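Local coordinates for 3-dehydroquinate dehydratase (PDB 4H3D), which catalyses the cis-dehydration of 3-dehydroquinate to 3-dehydroshikimate through an imine intermediate, the third step of the chorismate pathway, at residues B[4-12]-B[196-204]. Sequence-based numbering, arbitrary orientation. Where two conformers were deposited one is given.
Sequences MKRKVQVKN and FKIYADRPI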
ATOM      1  N   MET B   4       4.993  -3.026  27.484  1.00 61.20           N
ATOM      2  CA  MET B   4       3.893  -3.103  26.507  1.00 59.41           C
ATOM      3  C   MET B   4       3.536  -1.644  26.173  1.00 54.91           C
ATOM      4  O   MET B   4       4.358  -0.733  26.391  1.00 54.00           O
ATOM      5  CB  MET B   4       2.701  -3.869  27.111  1.00 62.02           C
ATOM      6  CG  MET B   4       1.898  -4.751  26.112  1.00 67.26           C
ATOM      7  SD  MET B   4       1.085  -3.925  24.721  1.00 74.73           S
ATOM      8  CE  MET B   4       0.345  -5.336  23.882  1.00 70.80           C
ATOM      9  N   LYS B   5       2.332  -1.414  25.653  1.00 50.50           N
ATOM     10  CA  LYS B   5       1.915  -0.070  25.282  1.00 46.20           C
ATOM     11  C   LYS B   5       0.525   0.259  25.751  1.00 44.14           C
ATOM     12  O   LYS B   5      -0.318  -0.619  25.879  1.00 46.32           O
ATOM     13  CB  LYS B   5       1.882   0.065  23.767  1.00 43.85           C
ATOM     14  CG  LYS B   5       3.150  -0.265  23.054  1.00 45.24           C
ATOM     15  CD  LYS B   5       2.979   0.034  21.565  1.00 42.08           C
ATOM     16  CE  LYS B   5       4.208  -0.305  20.777  1.00 38.28           C
ATOM     17  NZ  LYS B   5       3.985   0.040  19.366  1.00 38.23           N
ATOM     18  N   ARG B   6       0.283   1.544  25.992  0.50 42.08           N
ATOM     19  CA  ARG B   6      -1.033   2.018  26.361  0.50 40.95           C
ATOM     20  C   ARG B   6      -1.875   2.117  25.095  0.50 39.45           C
ATOM     21  O   ARG B   6      -1.342   2.292  23.993  0.50 36.65           O
ATOM     22  CB  ARG B   6      -0.929   3.393  27.033  0.50 40.10           C
ATOM     23  CG  ARG B   6      -0.042   4.348  26.273  0.50 38.97           C
ATOM     24  CD  ARG B   6       0.482   5.517  27.117  0.50 38.70           C
ATOM     25  NE  ARG B   6      -0.329   6.730  27.020  0.50 37.14           N
ATOM     26  CZ  ARG B   6       0.084   7.920  27.443  0.50 32.94           C
ATOM     27  NH1 ARG B   6       1.282   8.043  27.992  0.50 34.49           N
ATOM     28  NH2 ARG B   6      -0.694   8.983  27.318  0.50 29.96           N
ATOM     29  N   LYS B   7      -3.183   1.957  25.246  1.00 39.12           N
ATOM     30  CA  LYS B   7      -4.108   2.147  24.132  1.00 38.41           C
ATOM     31  C   LYS B   7      -4.720   3.500  24.422  1.00 34.99           C
ATOM     32  O   LYS B   7      -4.684   3.969  25.568  1.00 35.17           O
ATOM     33  CB  LYS B   7      -5.187   1.052  24.065  1.00 40.83           C
ATOM     34  CG  LYS B   7      -4.805  -0.196  23.231  1.00 46.61           C
ATOM     35  CD  LYS B   7      -3.709  -1.045  23.864  1.00 55.03           C
ATOM     36  CE  LYS B   7      -3.218  -2.168  22.908  1.00 58.52           C
ATOM     37  NZ  LYS B   7      -4.307  -3.092  22.452  1.00 61.61           N
ATOM     38  N   VAL B   8      -5.250   4.157  23.407  1.00 31.86           N
ATOM     39  CA  VAL B   8      -5.884   5.444  23.622  1.00 29.12           C
ATOM     40  C   VAL B   8      -7.364   5.307  23.290  1.00 30.36           C
ATOM     41  O   VAL B   8      -7.717   5.123  22.139  1.00 29.21           O
ATOM     42  CB  VAL B   8      -5.240   6.532  22.782  1.00 28.47           C
ATOM     43  CG1 VAL B   8      -5.988   7.835  22.950  1.00 28.26           C
ATOM     44  CG2 VAL B   8      -3.790   6.698  23.168  1.00 25.86           C
ATOM     45  N   GLN B   9      -8.216   5.377  24.317  1.00 31.76           N
ATOM     46  CA  GLN B   9      -9.660   5.257  24.137  1.00 34.29           C
ATOM     47  C   GLN B   9     -10.276   6.644  23.987  1.00 34.32           C
ATOM     48  O   GLN B   9     -10.017   7.534  24.797  1.00 35.16           O
ATOM     49  CB  GLN B   9     -10.284   4.549  25.340  1.00 37.31           C
ATOM     50  CG  GLN B   9     -11.781   4.184  25.190  1.00 44.12           C
ATOM     51  CD  GLN B   9     -12.042   2.993  24.257  1.00 49.35           C
ATOM     52  OE1 GLN B   9     -13.164   2.809  23.769  1.00 48.91           O
ATOM     53  NE2 GLN B   9     -11.010   2.181  24.013  1.00 47.68           N
ATOM     54  N   VAL B  10     -11.054   6.829  22.927  1.00 33.71           N
ATOM     55  CA  VAL B  10     -11.795   8.071  22.694  1.00 35.33           C
ATOM     56  C   VAL B  10     -13.222   7.621  22.381  1.00 36.22           C
ATOM     57  O   VAL B  10     -13.436   6.772  21.504  1.00 33.20           O
ATOM     58  CB  VAL B  10     -11.172   8.952  21.569  1.00 33.27           C
ATOM     59  CG1 VAL B  10      -9.849   9.529  22.029  1.00 35.02           C
ATOM     60  CG2 VAL B  10     -11.001   8.173  20.263  1.00 31.38           C
ATOM     61  N   LYS B  11     -14.198   8.149  23.125  1.00 39.75           N
ATOM     62  CA  LYS B  11     -15.569   7.654  23.005  1.00 42.16           C
ATOM     63  C   LYS B  11     -15.450   6.123  23.078  1.00 42.08           C
ATOM     64  O   LYS B  11     -14.739   5.622  23.956  1.00 43.73           O
ATOM     65  CB  LYS B  11     -16.278   8.205  21.751  1.00 42.07           C
ATOM     66  CG  LYS B  11     -17.348   9.239  22.026  1.00 46.82           C
ATOM     67  CD  LYS B  11     -16.878  10.424  22.778  1.00 52.55           C
ATOM     68  CE  LYS B  11     -18.040  11.356  23.084  1.00 57.09           C
ATOM     69  NZ  LYS B  11     -17.629  12.495  23.952  1.00 59.71           N
ATOM     70  N   ASN B  12     -16.082   5.414  22.152  0.60 41.35           N
ATOM     71  CA  ASN B  12     -16.072   3.969  22.142  0.60 42.70           C
ATOM     72  C   ASN B  12     -15.107   3.391  21.085  0.60 41.25           C
ATOM     73  O   ASN B  12     -15.300   2.275  20.612  0.60 43.20           O
ATOM     74  CB  ASN B  12     -17.504   3.487  21.886  0.60 45.34           C
ATOM     75  CG  ASN B  12     -18.529   4.212  22.768  0.60 44.78           C
ATOM     76  OD1 ASN B  12     -18.399   4.256  23.996  0.60 36.32           O
ATOM     77  ND2 ASN B  12     -19.550   4.787  22.136  0.60 47.32           N
ATOM     78  N   PHE B 196       7.607   2.092  16.522  1.00 26.84           N
ATOM     79  CA  PHE B 196       6.585   1.152  16.952  1.00 27.63           C
ATOM     80  C   PHE B 196       7.167  -0.012  17.741  1.00 28.71           C
ATOM     81  O   PHE B 196       6.668  -0.369  18.821  1.00 29.97           O
ATOM     82  CB  PHE B 196       5.835   0.599  15.713  1.00 27.91           C
ATOM     83  CG  PHE B 196       4.696  -0.329  16.048  1.00 30.86           C
ATOM     84  CD1 PHE B 196       3.419   0.178  16.319  1.00 29.30           C
ATOM     85  CD2 PHE B 196       4.887  -1.699  16.076  1.00 33.48           C
ATOM     86  CE1 PHE B 196       2.362  -0.666  16.616  1.00 33.57           C
ATOM     87  CE2 PHE B 196       3.833  -2.560  16.381  1.00 39.52           C
ATOM     88  CZ  PHE B 196       2.558  -2.034  16.652  1.00 35.51           C
ATOM     89  N   LYS B 197       8.236  -0.585  17.222  1.00 29.27           N
ATOM     90  CA  LYS B 197       8.831  -1.773  17.815  1.00 31.81           C
ATOM     91  C   LYS B 197       9.752  -1.560  19.012  1.00 33.39           C
ATOM     92  O   LYS B 197       9.709  -2.339  19.962  1.00 31.42           O
ATOM     93  CB  LYS B 197       9.598  -2.549  16.759  1.00 33.71           C
ATOM     94  CG  LYS B 197       8.746  -3.419  15.863  1.00 36.40           C
ATOM     95  CD  LYS B 197       9.651  -4.278  15.014  1.00 41.58           C
ATOM     96  CE  LYS B 197       8.960  -5.499  14.495  1.00 45.35           C
ATOM     97  NZ  LYS B 197       9.930  -6.344  13.702  1.00 46.45           N
ATOM     98  N   ILE B 198      10.559  -0.504  18.963  1.00 32.63           N
ATOM     99  CA  ILE B 198      11.609  -0.275  19.952  1.00 33.46           C
ATOM    100  C   ILE B 198      11.354   0.818  20.981  1.00 32.93           C
ATOM    101  O   ILE B 198      11.574   0.590  22.175  1.00 31.43           O
ATOM    102  CB  ILE B 198      12.943   0.070  19.229  1.00 36.02           C
ATOM    103  CG1 ILE B 198      13.294  -1.025  18.215  1.00 38.80           C
ATOM    104  CG2 ILE B 198      14.092   0.258  20.242  1.00 35.27           C
ATOM    105  CD1 ILE B 198      14.440  -0.668  17.328  1.00 44.33           C
ATOM    106  N   TYR B 199      10.874   1.991  20.536  1.00 30.10           N
ATOM    107  CA  TYR B 199      10.756   3.159  21.433  1.00 30.87           C
ATOM    108  C   TYR B 199       9.379   3.569  21.923  1.00 29.75           C
ATOM    109  O   TYR B 199       9.269   4.170  22.976  1.00 29.18           O
ATOM    110  CB  TYR B 199      11.391   4.380  20.764  1.00 30.99           C
ATOM    111  CG  TYR B 199      12.829   4.183  20.418  1.00 36.86           C
ATOM    112  CD1 TYR B 199      13.797   4.165  21.411  1.00 42.50           C
ATOM    113  CD2 TYR B 199      13.234   4.007  19.104  1.00 38.99           C
ATOM    114  CE1 TYR B 199      15.123   3.981  21.107  1.00 44.54           C
ATOM    115  CE2 TYR B 199      14.567   3.820  18.788  1.00 41.86           C
ATOM    116  CZ  TYR B 199      15.507   3.811  19.800  1.00 45.93           C
ATOM    117  OH  TYR B 199      16.837   3.623  19.514  1.00 48.30           O
ATOM    118  N   ALA B 200       8.335   3.255  21.170  1.00 27.64           N
ATOM    119  CA  ALA B 200       6.998   3.692  21.519  1.00 27.47           C
ATOM    120  C   ALA B 200       6.358   2.929  22.676  1.00 29.19           C
ATOM    121  O   ALA B 200       6.433   1.695  22.752  1.00 27.65           O
ATOM    122  CB  ALA B 200       6.099   3.616  20.297  1.00 26.83           C
ATOM    123  N   ASP B 201       5.738   3.666  23.593  1.00 28.14           N
ATOM    124  CA  ASP B 201       4.956   3.021  24.642  1.00 29.93           C
ATOM    125  C   ASP B 201       3.501   3.462  24.520  1.00 28.14           C
ATOM    126  O   ASP B 201       2.733   3.335  25.453  1.00 30.15           O
ATOM    127  CB  ASP B 201       5.536   3.240  26.044  1.00 30.88           C
ATOM    128  CG  ASP B 201       5.542   4.691  26.481  1.00 35.28           C
ATOM    129  OD1 ASP B 201       5.015   5.585  25.769  1.00 34.64           O
ATOM    130  OD2 ASP B 201       6.096   4.932  27.573  1.00 39.32           O
ATOM    131  N   ARG B 202       3.153   3.981  23.336  1.00 26.89           N
ATOM    132  CA  ARG B 202       1.789   4.426  23.016  1.00 25.92           C
ATOM    133  C   ARG B 202       1.633   4.422  21.483  1.00 24.04           C
ATOM    134  O   ARG B 202       2.625   4.272  20.756  1.00 23.89           O
ATOM    135  CB  ARG B 202       1.550   5.823  23.571  1.00 24.39           C
ATOM    136  CG  ARG B 202       2.361   6.901  22.883  1.00 24.43           C
ATOM    137  CD  ARG B 202       2.546   8.090  23.811  1.00 26.81           C
ATOM    138  NE  ARG B 202       3.447   7.776  24.928  1.00 27.27           N
ATOM    139  CZ  ARG B 202       3.643   8.560  25.991  1.00 27.68           C
ATOM    140  NH1 ARG B 202       4.488   8.190  26.944  1.00 25.83           N
ATOM    141  NH2 ARG B 202       2.992   9.704  26.110  1.00 27.20           N
ATOM    142  N   PRO B 203       0.397   4.591  20.989  1.00 22.60           N
ATOM    143  CA  PRO B 203       0.241   4.563  19.539  1.00 23.79           C
ATOM    144  C   PRO B 203       0.792   5.831  18.912  1.00 22.06           C
ATOM    145  O   PRO B 203       0.819   6.886  19.562  1.00 21.98           O
ATOM    146  CB  PRO B 203      -1.279   4.459  19.337  1.00 23.28           C
ATOM    147  CG  PRO B 203      -1.857   4.204  20.735  1.00 26.12           C
ATOM    148  CD  PRO B 203      -0.882   4.829  21.667  1.00 22.71           C
ATOM    149  N   ILE B 204       1.252   5.702  17.671  1.00 20.81           N
ATOM    150  CA  ILE B 204       1.807   6.798  16.914  1.00 20.01           C
ATOM    151  C   ILE B 204       1.089   6.911  15.586  1.00 19.92           C
ATOM    152  O   ILE B 204       0.444   5.949  15.120  1.00 21.39           O
ATOM    153  CB  ILE B 204       3.325   6.638  16.671  1.00 20.61           C
ATOM    154  CG1 ILE B 204       3.611   5.431  15.765  1.00 22.24           C
ATOM    155  CG2 ILE B 204       4.075   6.495  18.040  1.00 20.22           C
ATOM    156  CD1 ILE B 204       5.067   5.230  15.435  1.00 18.39           C
TER
HETATM  157  O   HOH W   1       3.291   2.490  18.729  1.00 26.26           O
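K5 puts its CG anti to the carbonyl carbon (chi1 -56°) and runs fully extended from there, which carries its ammonium past A200 to F196, whose CG, anti to the backbone N (chi1 -177°), places the ring there. NZ sits over one face of that ring, displaced toward CD1, 3.3 Å from the centroid of F196: a cation-pi contact. The same NZ donates to F196 O at 2.8 Å and to a water that passes the link on to R202 O, so three partners hold the amine. In this TIM barrel the contact joins the N-terminal segment, which runs into the 8-10/13-15 hairpin, to the loop leading from helix 182-199 into strand 205-208. R6 N bonds to D201 O (3.1 Å), nearly straight, from above the carbonyl plane. The R6 and R202 side chains point the same way, R6 CG lying 3.5 Å from R202 CB. In one of two R6 conformers, NH1 lies over the R202 guanidinium face, the planes 36° apart; the like charges are probably eased by D171, salt-bridged to R6 NH2, and by D201, whose OD1 takes both NE and NH1 of R202 side-on, while R202 NH2 bonds to A170 O. V8 CG2 packs on P203 CD at 3.8 Å, and both side chains also touch L172 of strand 172-177.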